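Local coordinates for protein AimR transcriptional regulator (Bacillus phage phi3T, PDB 5ZVV) that activates transcription of the phage aimX locus as a homodimer, apparently favouring lytic growth until the viral arbitrium peptide binds and converts it to an inactive monomer, at residues A[205-210]-A[235-240]; A[241-246]-A[271-276]; A[226-231]-A[264-269]. One frame throughout, in Å; residues are numbered along the deposited sequence.

Contact 1. Residues A[205-210]-A[235-240]; sequences NSLLEA and GNTLIF
Leu-207 leans its CG away from its own carbonyl carbon (chi1 -52°), which brings CD1 against the backbone O of Thr-237, with CD2 more loosely beside CB. Thr-237 (chi1 66°) carries its CG2 on the flank that faces Ala-210 and tucks OG1 back between its backbone N and carbonyl carbon. This one torsion of Thr-237 splits its branches: the methyl meets Ala-210, and the hydroxyl bonds to its own helix and to Arg-211. Three residues do all the touching. CD1 of Leu-207 lies 3.6 Å from the backbone O of Thr-237, and CD2 of the same leucine comes within 4.3 Å of Thr-237 CB; one methyl lies on the carbonyl oxygen and the other stands farther off, beside the side-chain root. One turn on, Ala-210 CB meets Thr-237 CG2 methyl to methyl at 3.8 Å. The backbones come close, with Leu-207 CA and Thr-237 CA 5.6 Å apart, a spacing that the small side chains of Ala-210 and Thr-237 accommodate.

The first turn of helix 207-220 thus lies against the last turn of helix 224-237, which gives up helical geometry at Leu-238. Just upstream, a Schellman motif with Asn-205 as its C-prime residue ends helix 184-203, and Ser-206 stands at the N-cap position of the next helix. Leu-202 of the preceding helix also packs on Thr-237, and Tyr-358 touches Leu-207.

Thr-237 OG1 is hydrogen-bonded to Ile-234 O and to Arg-211 NE, and the buried hydroxyl is satisfied by these partners beside the contact. What joins 205-210 to 235-240 is therefore van der Waals contact alone, methyl groups meeting a methyl and a carbonyl oxygen where one helix start sits close against another helix end.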
loop_
_atom_site.group_PDB
_atom_site.type_symbol
_atom_site.label_atom_id
_atom_site.label_comp_id
_atom_site.label_asym_id
_atom_site.label_seq_id
_atom_site.Cartn_x
_atom_site.Cartn_y
_atom_site.Cartn_z
ATOM N N ASN A 205 8.354 14.193 5.492
ATOM C CA ASN A 205 8.752 15.487 6.047
ATOM C C ASN A 205 9.045 15.387 7.544
ATOM O O ASN A 205 8.773 16.317 8.308
ATOM C CB ASN A 205 7.696 16.564 5.767
ATOM C CG ASN A 205 8.245 17.974 5.905
ATOM O OD1 ASN A 205 9.407 18.232 5.595
ATOM N ND2 ASN A 205 7.409 18.890 6.380
ATOM N N SER A 206 9.596 14.254 7.974
ATOM C CA SER A 206 10.069 14.072 9.347
ATOM C C SER A 206 11.589 14.191 9.301
ATOM O O SER A 206 12.310 13.198 9.185
ATOM C CB SER A 206 9.610 12.732 9.911
ATOM O OG SER A 206 9.986 12.599 11.272
ATOM N N LEU A 207 12.077 15.428 9.401
ATOM C CA LEU A 207 13.479 15.696 9.101
ATOM C C LEU A 207 14.401 15.160 10.188
ATOM O O LEU A 207 15.450 14.579 9.883
ATOM C CB LEU A 207 13.690 17.197 8.900
ATOM C CG LEU A 207 12.752 17.877 7.898
ATOM C CD1 LEU A 207 13.153 19.331 7.672
ATOM C CD2 LEU A 207 12.709 17.117 6.580
ATOM N N LEU A 208 14.033 15.345 11.460
ATOM C CA LEU A 208 14.885 14.872 12.547
ATOM C C LEU A 208 15.021 13.356 12.518
ATOM O O LEU A 208 16.109 12.817 12.744
ATOM C CB LEU A 208 14.328 15.332 13.895
ATOM C CG LEU A 208 14.251 16.840 14.133
ATOM C CD1 LEU A 208 13.691 17.134 15.519
ATOM C CD2 LEU A 208 15.616 17.485 13.950
ATOM N N GLU A 209 13.921 12.654 12.242
ATOM C CA GLU A 209 13.965 11.200 12.133
ATOM C C GLU A 209 14.868 10.759 10.984
ATOM O O GLU A 209 15.676 9.831 11.135
ATOM C CB GLU A 209 12.542 10.676 11.947
ATOM C CG GLU A 209 12.343 9.203 12.204
ATOM C CD GLU A 209 10.870 8.840 12.234
ATOM O OE1 GLU A 209 10.038 9.755 12.424
ATOM O OE2 GLU A 209 10.543 7.649 12.059
ATOM N N ALA A 210 14.751 11.422 9.831
ATOM C CA ALA A 210 15.589 11.081 8.686
ATOM C C ALA A 210 17.063 11.304 8.996
ATOM O O ALA A 210 17.911 10.467 8.659
ATOM C CB ALA A 210 15.168 11.900 7.467
ATOM N N GLY A 235 21.721 16.150 3.500
ATOM C CA GLY A 235 21.662 17.357 2.695
ATOM C C GLY A 235 20.269 17.633 2.169
ATOM O O GLY A 235 19.826 18.782 2.135
ATOM N N ASN A 236 19.552 16.581 1.765
ATOM C CA ASN A 236 18.179 16.766 1.308
ATOM C C ASN A 236 17.287 17.284 2.430
ATOM O O ASN A 236 16.403 18.116 2.194
ATOM C CB ASN A 236 17.623 15.459 0.743
ATOM C CG ASN A 236 18.239 15.093 -0.589
ATOM O OD1 ASN A 236 18.878 15.920 -1.235
ATOM N ND2 ASN A 236 18.043 13.851 -1.013
ATOM N N THR A 237 17.504 16.814 3.660
ATOM C CA THR A 237 16.717 17.330 4.775
ATOM C C THR A 237 17.055 18.777 5.097
ATOM O O THR A 237 16.274 19.436 5.791
ATOM C CB THR A 237 16.914 16.492 6.041
ATOM O OG1 THR A 237 18.264 16.628 6.500
ATOM C CG2 THR A 237 16.596 15.030 5.786
ATOM N N LEU A 238 18.195 19.283 4.625
ATOM C CA LEU A 238 18.582 20.662 4.906
ATOM C C LEU A 238 18.296 21.634 3.762
ATOM O O LEU A 238 18.702 22.798 3.846
ATOM C CB LEU A 238 20.064 20.721 5.272
ATOM C CG LEU A 238 20.468 20.039 6.577
ATOM C CD1 LEU A 238 21.982 19.917 6.654
ATOM C CD2 LEU A 238 19.923 20.819 7.766
ATOM N N ILE A 239 17.590 21.201 2.712
ATOM C CA ILE A 239 17.492 21.998 1.486
ATOM C C ILE A 239 16.836 23.349 1.755
ATOM O O ILE A 239 17.310 24.390 1.282
ATOM C CB ILE A 239 16.735 21.214 0.396
ATOM C CG1 ILE A 239 17.605 20.082 -0.155
ATOM C CG2 ILE A 239 16.292 22.141 -0.729
ATOM C CD1 ILE A 239 16.898 19.211 -1.170
ATOM N N PHE A 240 15.742 23.361 2.512
ATOM C CA PHE A 240 14.977 24.582 2.726
ATOM C C PHE A 240 15.335 25.304 4.019
ATOM O O PHE A 240 14.733 26.339 4.316
ATOM C CB PHE A 240 13.478 24.271 2.706
ATOM C CG PHE A 240 13.017 23.627 1.433
ATOM C CD1 PHE A 240 12.709 24.395 0.322
ATOM C CD2 PHE A 240 12.906 22.250 1.342
ATOM C CE1 PHE A 240 12.291 23.802 -0.855
ATOM C CE2 PHE A 240 12.486 21.650 0.171
ATOM C CZ PHE A 240 12.178 22.426 -0.931
#

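Contact 2. Residues A[241-246]-A[271-276]; sequences EDYDEA and CFLSNI
The phenol ring of Tyr-243 and the isobutyl group of Leu-273 make the main touch here, crossing at a slant. Leu-273 CG stands 3.5 Å from Tyr-243 CD1, with CE1 just as near, and CD2 of the leucine follows at 3.6 Å from Tyr-243 CE1. Ala-246, one turn further along, sets its CB against both methyls of the leucine, 3.9 Å from Leu-273 CD1. Beyond the leucine the ring reaches Ser-274: Tyr-243 CE1 lies 3.7 Å from Ser-274 CA, the backbone N of Ser-274 sits at the ring edge in its plane, and the phenol OH passes the serine CB at van der Waals distance.

Tyr-243 extends across the gap because its CG is anti to its backbone N (chi1 176°). Leu-273 is built the same way (chi1 -178°) and comes out to meet it. Ser-274 turns its OG back onto its own helix, where it is hydrogen-bonded to Leu-270 O; the serine side chain offers the tyrosine its CB rather than its hydroxyl.

In the next shell, Asp-242 caps the start of the tyrosine's helix, weakly. As N-cap residue, Asp-242 accepts at OD1 from Asp-244 N at 2.9 Å. A second weak bond runs from Glu-245 N to Asp-242 OD1 at 3.3 Å. Glu-241, one residue earlier, forms a salt bridge with Arg-211 of helix 207-220. Trp-277 meets the Tyr-243 ring at an inclination, and Lys-247 and Tyr-250 add to the cover of Leu-273.

The start of helix 243-252 is thereby held against the later part of helix 260-277, the two running in broadly opposed, clearly inclined directions: two consecutive helices paired as a hairpin, consistent with the helical-repeat architecture of the TPR clan.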
loop_
_atom_site.group_PDB
_atom_site.type_symbol
_atom_site.label_atom_id
_atom_site.label_comp_id
_atom_site.label_asym_id
_atom_site.label_seq_id
_atom_site.Cartn_x
_atom_site.Cartn_y
_atom_site.Cartn_z
ATOM N N GLU A 241 16.301 24.800 4.787
ATOM C CA GLU A 241 16.676 25.415 6.057
ATOM C C GLU A 241 17.948 26.250 5.967
ATOM O O GLU A 241 17.967 27.398 6.417
ATOM C CB GLU A 241 16.847 24.340 7.137
ATOM C CG GLU A 241 15.565 23.628 7.522
ATOM C CD GLU A 241 15.769 22.638 8.653
ATOM O OE1 GLU A 241 16.874 22.617 9.237
ATOM O OE2 GLU A 241 14.822 21.883 8.958
ATOM N N ASP A 242 19.015 25.695 5.395
ATOM C CA ASP A 242 20.326 26.336 5.422
ATOM C C ASP A 242 21.100 25.892 4.191
ATOM O O ASP A 242 21.321 24.693 3.998
ATOM C CB ASP A 242 21.080 25.965 6.706
ATOM C CG ASP A 242 22.342 26.786 6.915
ATOM O OD1 ASP A 242 23.019 27.135 5.928
ATOM O OD2 ASP A 242 22.664 27.077 8.085
ATOM N N TYR A 243 21.520 26.856 3.368
ATOM C CA TYR A 243 22.268 26.513 2.162
ATOM C C TYR A 243 23.627 25.920 2.510
ATOM O O TYR A 243 24.008 24.867 1.987
ATOM C CB TYR A 243 22.442 27.745 1.272
ATOM C CG TYR A 243 23.295 27.465 0.053
ATOM C CD1 TYR A 243 22.763 26.813 -1.051
ATOM C CD2 TYR A 243 24.634 27.830 0.014
ATOM C CE1 TYR A 243 23.537 26.540 -2.162
ATOM C CE2 TYR A 243 25.416 27.562 -1.096
ATOM C CZ TYR A 243 24.861 26.916 -2.180
ATOM O OH TYR A 243 25.629 26.643 -3.287
ATOM N N ASP A 244 24.366 26.580 3.404
ATOM C CA ASP A 244 25.745 26.187 3.675
ATOM C C ASP A 244 25.824 24.815 4.338
ATOM O O ASP A 244 26.734 24.032 4.046
ATOM C CB ASP A 244 26.414 27.251 4.541
ATOM C CG ASP A 244 26.310 28.638 3.935
ATOM O OD1 ASP A 244 27.040 28.923 2.966
ATOM O OD2 ASP A 244 25.475 29.434 4.413
ATOM N N GLU A 245 24.878 24.500 5.226
ATOM C CA GLU A 245 24.912 23.204 5.899
ATOM C C GLU A 245 24.499 22.078 4.958
ATOM O O GLU A 245 25.121 21.006 4.953
ATOM C CB GLU A 245 24.022 23.233 7.141
ATOM C CG GLU A 245 24.593 24.078 8.270
ATOM C CD GLU A 245 25.968 23.603 8.705
ATOM O OE1 GLU A 245 26.165 22.374 8.813
ATOM O OE2 GLU A 245 26.853 24.457 8.930
ATOM N N ALA A 246 23.451 22.300 4.160
ATOM C CA ALA A 246 23.073 21.320 3.143
ATOM C C ALA A 246 24.230 21.052 2.192
ATOM O O ALA A 246 24.584 19.894 1.930
ATOM C CB ALA A 246 21.846 21.810 2.371
ATOM N N CYS A 271 23.147 21.122 -7.617
ATOM C CA CYS A 271 22.566 21.989 -8.633
ATOM C C CYS A 271 21.172 22.443 -8.227
ATOM O O CYS A 271 20.834 23.629 -8.337
ATOM C CB CYS A 271 22.532 21.256 -9.976
ATOM S SG CYS A 271 21.898 22.236 -11.344
ATOM N N PHE A 272 20.350 21.507 -7.748
ATOM C CA PHE A 272 19.043 21.877 -7.222
ATOM C C PHE A 272 19.181 22.827 -6.041
ATOM O O PHE A 272 18.454 23.820 -5.941
ATOM C CB PHE A 272 18.260 20.632 -6.811
ATOM C CG PHE A 272 16.855 20.927 -6.372
ATOM C CD1 PHE A 272 15.879 21.243 -7.306
ATOM C CD2 PHE A 272 16.507 20.898 -5.031
ATOM C CE1 PHE A 272 14.581 21.518 -6.908
ATOM C CE2 PHE A 272 15.210 21.172 -4.626
ATOM C CZ PHE A 272 14.247 21.483 -5.568
ATOM N N LEU A 273 20.112 22.533 -5.130
ATOM C CA LEU A 273 20.308 23.393 -3.967
ATOM C C LEU A 273 20.654 24.820 -4.382
ATOM O O LEU A 273 20.004 25.783 -3.948
ATOM C CB LEU A 273 21.407 22.818 -3.077
ATOM C CG LEU A 273 21.686 23.593 -1.793
ATOM C CD1 LEU A 273 20.509 23.491 -0.828
ATOM C CD2 LEU A 273 22.976 23.109 -1.144
ATOM N N SER A 274 21.680 24.976 -5.226
ATOM C CA SER A 274 22.131 26.314 -5.594
ATOM C C SER A 274 21.102 27.037 -6.452
ATOM O O SER A 274 21.003 28.267 -6.386
ATOM C CB SER A 274 23.481 26.241 -6.311
ATOM O OG SER A 274 23.389 25.504 -7.519
ATOM N N ASN A 275 20.335 26.300 -7.259
ATOM C CA ASN A 275 19.208 26.912 -7.958
ATOM C C ASN A 275 18.163 27.419 -6.975
ATOM O O ASN A 275 17.616 28.515 -7.146
ATOM C CB ASN A 275 18.576 25.910 -8.922
ATOM C CG ASN A 275 19.404 25.699 -10.167
ATOM O OD1 ASN A 275 20.262 26.515 -10.505
ATOM N ND2 ASN A 275 19.145 24.601 -10.864
ATOM N N ILE A 276 17.875 26.631 -5.936
ATOM C CA ILE A 276 16.889 27.024 -4.931
ATOM C C ILE A 276 17.321 28.308 -4.238
ATOM O O ILE A 276 16.531 29.246 -4.076
ATOM C CB ILE A 276 16.672 25.884 -3.919
ATOM C CG1 ILE A 276 15.803 24.784 -4.526
ATOM C CG2 ILE A 276 16.043 26.407 -2.629
ATOM C CD1 ILE A 276 14.428 25.259 -4.905
#

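Contact 3. Residues A[226-231]-A[264-269]; sequences ICFFAY and EMLDGA
Phe-228 and Phe-229 of helix 224-237 meet Met-265 and Leu-266 of helix 260-277 in an apolar and Met-aromatic contact between near-parallel helices, next but one in the chain. Their local axes over 226-231 and 264-269 pass 11.4 Å apart, with only 13° between their directions. At such a spacing the backbones stay well separated, and long side chains have to bridge the gap.

Phe-228 supplies one bridge. Its CG is anti to the backbone N (chi1 170°), which extends the ring across the gap, and the leading edge meets Leu-266: Phe-228 CE1 is 3.9 Å from Leu-266 CB, a carbon that lies in the ring plane. The same edge reaches the neighbouring residue, Phe-228 CZ standing 4.2 Å from Met-265 CB.

The second bridge is the Met-aromatic contact. Met-265, present here as selenomethionine, is extended beyond CG and carries its selenium to the Phe-229 ring. Its SE is 3.9 Å from Phe-229 CE1 and 5.0 Å from the centroid of that ring, an oblique approach rather than a seat over the centre. Phe-229 in turn has one face covered by its sequence neighbour, Phe-228 CD2 sitting above the middle of the ring. His-262 stacks on Phe-228 and meets Phe-229 edge-to-face, tying both aromatics further to helix 260-277.

Behind this pair, Met-195 of helix 184-203 packs on Phe-229, while helix 243-252 comes alongside with Tyr-250 against Leu-266, so that the contact bridges two helices across the one that separates them in the chain.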
loop_
_atom_site.group_PDB
_atom_site.type_symbol
_atom_site.label_atom_id
_atom_site.label_comp_id
_atom_site.label_asym_id
_atom_site.label_seq_id
_atom_site.Cartn_x
_atom_site.Cartn_y
_atom_site.Cartn_z
ATOM N N ILE A 226 26.235 3.195 1.169
ATOM C CA ILE A 226 25.438 3.558 2.338
ATOM C C ILE A 226 25.748 4.984 2.772
ATOM O O ILE A 226 24.843 5.807 2.950
ATOM C CB ILE A 226 25.680 2.558 3.483
ATOM C CG1 ILE A 226 25.139 1.171 3.115
ATOM C CG2 ILE A 226 25.056 3.065 4.788
ATOM C CD1 ILE A 226 23.634 1.121 2.933
ATOM N N CYS A 227 27.032 5.301 2.943
ATOM C CA CYS A 227 27.399 6.625 3.435
ATOM C C CYS A 227 27.060 7.707 2.419
ATOM O O CYS A 227 26.629 8.805 2.794
ATOM C CB CYS A 227 28.883 6.660 3.787
ATOM S SG CYS A 227 29.338 5.585 5.159
ATOM N N PHE A 228 27.247 7.413 1.128
ATOM C CA PHE A 228 26.891 8.371 0.087
ATOM C C PHE A 228 25.413 8.734 0.161
ATOM O O PHE A 228 25.055 9.915 0.229
ATOM C CB PHE A 228 27.240 7.813 -1.296
ATOM C CG PHE A 228 26.682 8.628 -2.428
ATOM C CD1 PHE A 228 27.297 9.807 -2.818
ATOM C CD2 PHE A 228 25.535 8.225 -3.091
ATOM C CE1 PHE A 228 26.777 10.567 -3.848
ATOM C CE2 PHE A 228 25.014 8.980 -4.125
ATOM C CZ PHE A 228 25.635 10.152 -4.501
ATOM N N PHE A 229 24.535 7.727 0.157
ATOM C CA PHE A 229 23.112 8.033 0.239
ATOM C C PHE A 229 22.716 8.601 1.597
ATOM O O PHE A 229 21.700 9.298 1.691
ATOM C CB PHE A 229 22.282 6.793 -0.092
ATOM C CG PHE A 229 22.207 6.509 -1.564
ATOM C CD1 PHE A 229 21.511 7.363 -2.408
ATOM C CD2 PHE A 229 22.848 5.412 -2.110
ATOM C CE1 PHE A 229 21.446 7.120 -3.766
ATOM C CE2 PHE A 229 22.787 5.161 -3.472
ATOM C CZ PHE A 229 22.084 6.016 -4.299
ATOM N N ALA A 230 23.504 8.344 2.641
ATOM C CA ALA A 230 23.210 8.927 3.944
ATOM C C ALA A 230 23.460 10.431 3.941
ATOM O O ALA A 230 22.596 11.215 4.357
ATOM C CB ALA A 230 24.040 8.237 5.023
ATOM N N TYR A 231 24.642 10.856 3.476
ATOM C CA TYR A 231 24.916 12.291 3.391
ATOM C C TYR A 231 24.027 12.969 2.357
ATOM O O TYR A 231 23.639 14.130 2.538
ATOM C CB TYR A 231 26.393 12.531 3.075
ATOM C CG TYR A 231 27.288 12.341 4.273
ATOM C CD1 TYR A 231 27.239 13.228 5.343
ATOM C CD2 TYR A 231 28.174 11.275 4.345
ATOM C CE1 TYR A 231 28.049 13.062 6.448
ATOM C CE2 TYR A 231 28.990 11.098 5.448
ATOM C CZ TYR A 231 28.922 11.995 6.496
ATOM O OH TYR A 231 29.729 11.827 7.598
ATOM N N GLU A 264 26.737 12.059 -10.606
ATOM C CA GLU A 264 25.727 12.923 -11.206
ATOM C C GLU A 264 24.531 13.113 -10.287
ATOM O O GLU A 264 23.843 14.137 -10.376
ATOM C CB GLU A 264 25.283 12.361 -12.557
ATOM C CG GLU A 264 26.304 12.563 -13.663
ATOM C CD GLU A 264 25.768 12.193 -15.032
ATOM O OE1 GLU A 264 24.661 11.620 -15.108
ATOM O OE2 GLU A 264 26.456 12.473 -16.035
HETATM N N MSE A 265 24.262 12.154 -9.405
HETATM C CA MSE A 265 23.232 12.367 -8.390
HETATM C C MSE A 265 23.657 13.461 -7.417
HETATM O O MSE A 265 22.868 14.341 -7.075
HETATM C CB MSE A 265 22.933 11.075 -7.636
HETATM C CG MSE A 265 22.178 10.057 -8.458
HETATM SE SE MSE A 265 21.912 8.412 -7.460
HETATM C CE MSE A 265 20.998 7.368 -8.836
ATOM N N LEU A 266 24.920 13.411 -6.986
ATOM C CA LEU A 266 25.428 14.418 -6.057
ATOM C C LEU A 266 25.472 15.795 -6.710
ATOM O O LEU A 266 24.989 16.784 -6.141
ATOM C CB LEU A 266 26.815 14.015 -5.562
ATOM C CG LEU A 266 27.410 14.967 -4.526
ATOM C CD1 LEU A 266 26.564 14.937 -3.271
ATOM C CD2 LEU A 266 28.851 14.606 -4.222
ATOM N N ASP A 267 26.060 15.873 -7.908
ATOM C CA ASP A 267 26.064 17.117 -8.667
ATOM C C ASP A 267 24.651 17.644 -8.858
ATOM O O ASP A 267 24.417 18.852 -8.781
ATOM C CB ASP A 267 26.727 16.912 -10.033
ATOM C CG ASP A 267 28.200 16.564 -9.932
ATOM O OD1 ASP A 267 28.796 16.751 -8.852
ATOM O OD2 ASP A 267 28.764 16.116 -10.954
ATOM N N GLY A 268 23.695 16.750 -9.116
ATOM C CA GLY A 268 22.313 17.182 -9.253
ATOM C C GLY A 268 21.740 17.727 -7.958
ATOM O O GLY A 268 20.967 18.690 -7.968
ATOM N N ALA A 269 22.108 17.123 -6.827
ATOM C CA ALA A 269 21.658 17.641 -5.539
ATOM C C ALA A 269 22.194 19.046 -5.300
ATOM O O ALA A 269 21.456 19.936 -4.856
ATOM C CB ALA A 269 22.091 16.703 -4.412
#

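In the fold
The three contacts tie together four successive helices, 207-220 to 260-277. Contacts 1 and 2 follow in series, their centres about 12 Å apart, and they alone touch: Leu-238 CB lies 3.6 Å from Ala-246 CB, and Leu-207 CD1 lies 3.3 Å from Glu-241 OE2. Contact 3 alternates with both along the chain; it shares helix 224-237 with contact 1 and helix 260-277 with contact 2, and its centre is about 14 Å from each of theirs. It is also the most central, about 8 Å from the chain's centre. A glycerol, probably from the crystallisation liquor, lies about 4 Å from the side chain of Leu-266. None of these segments touches the other subunit.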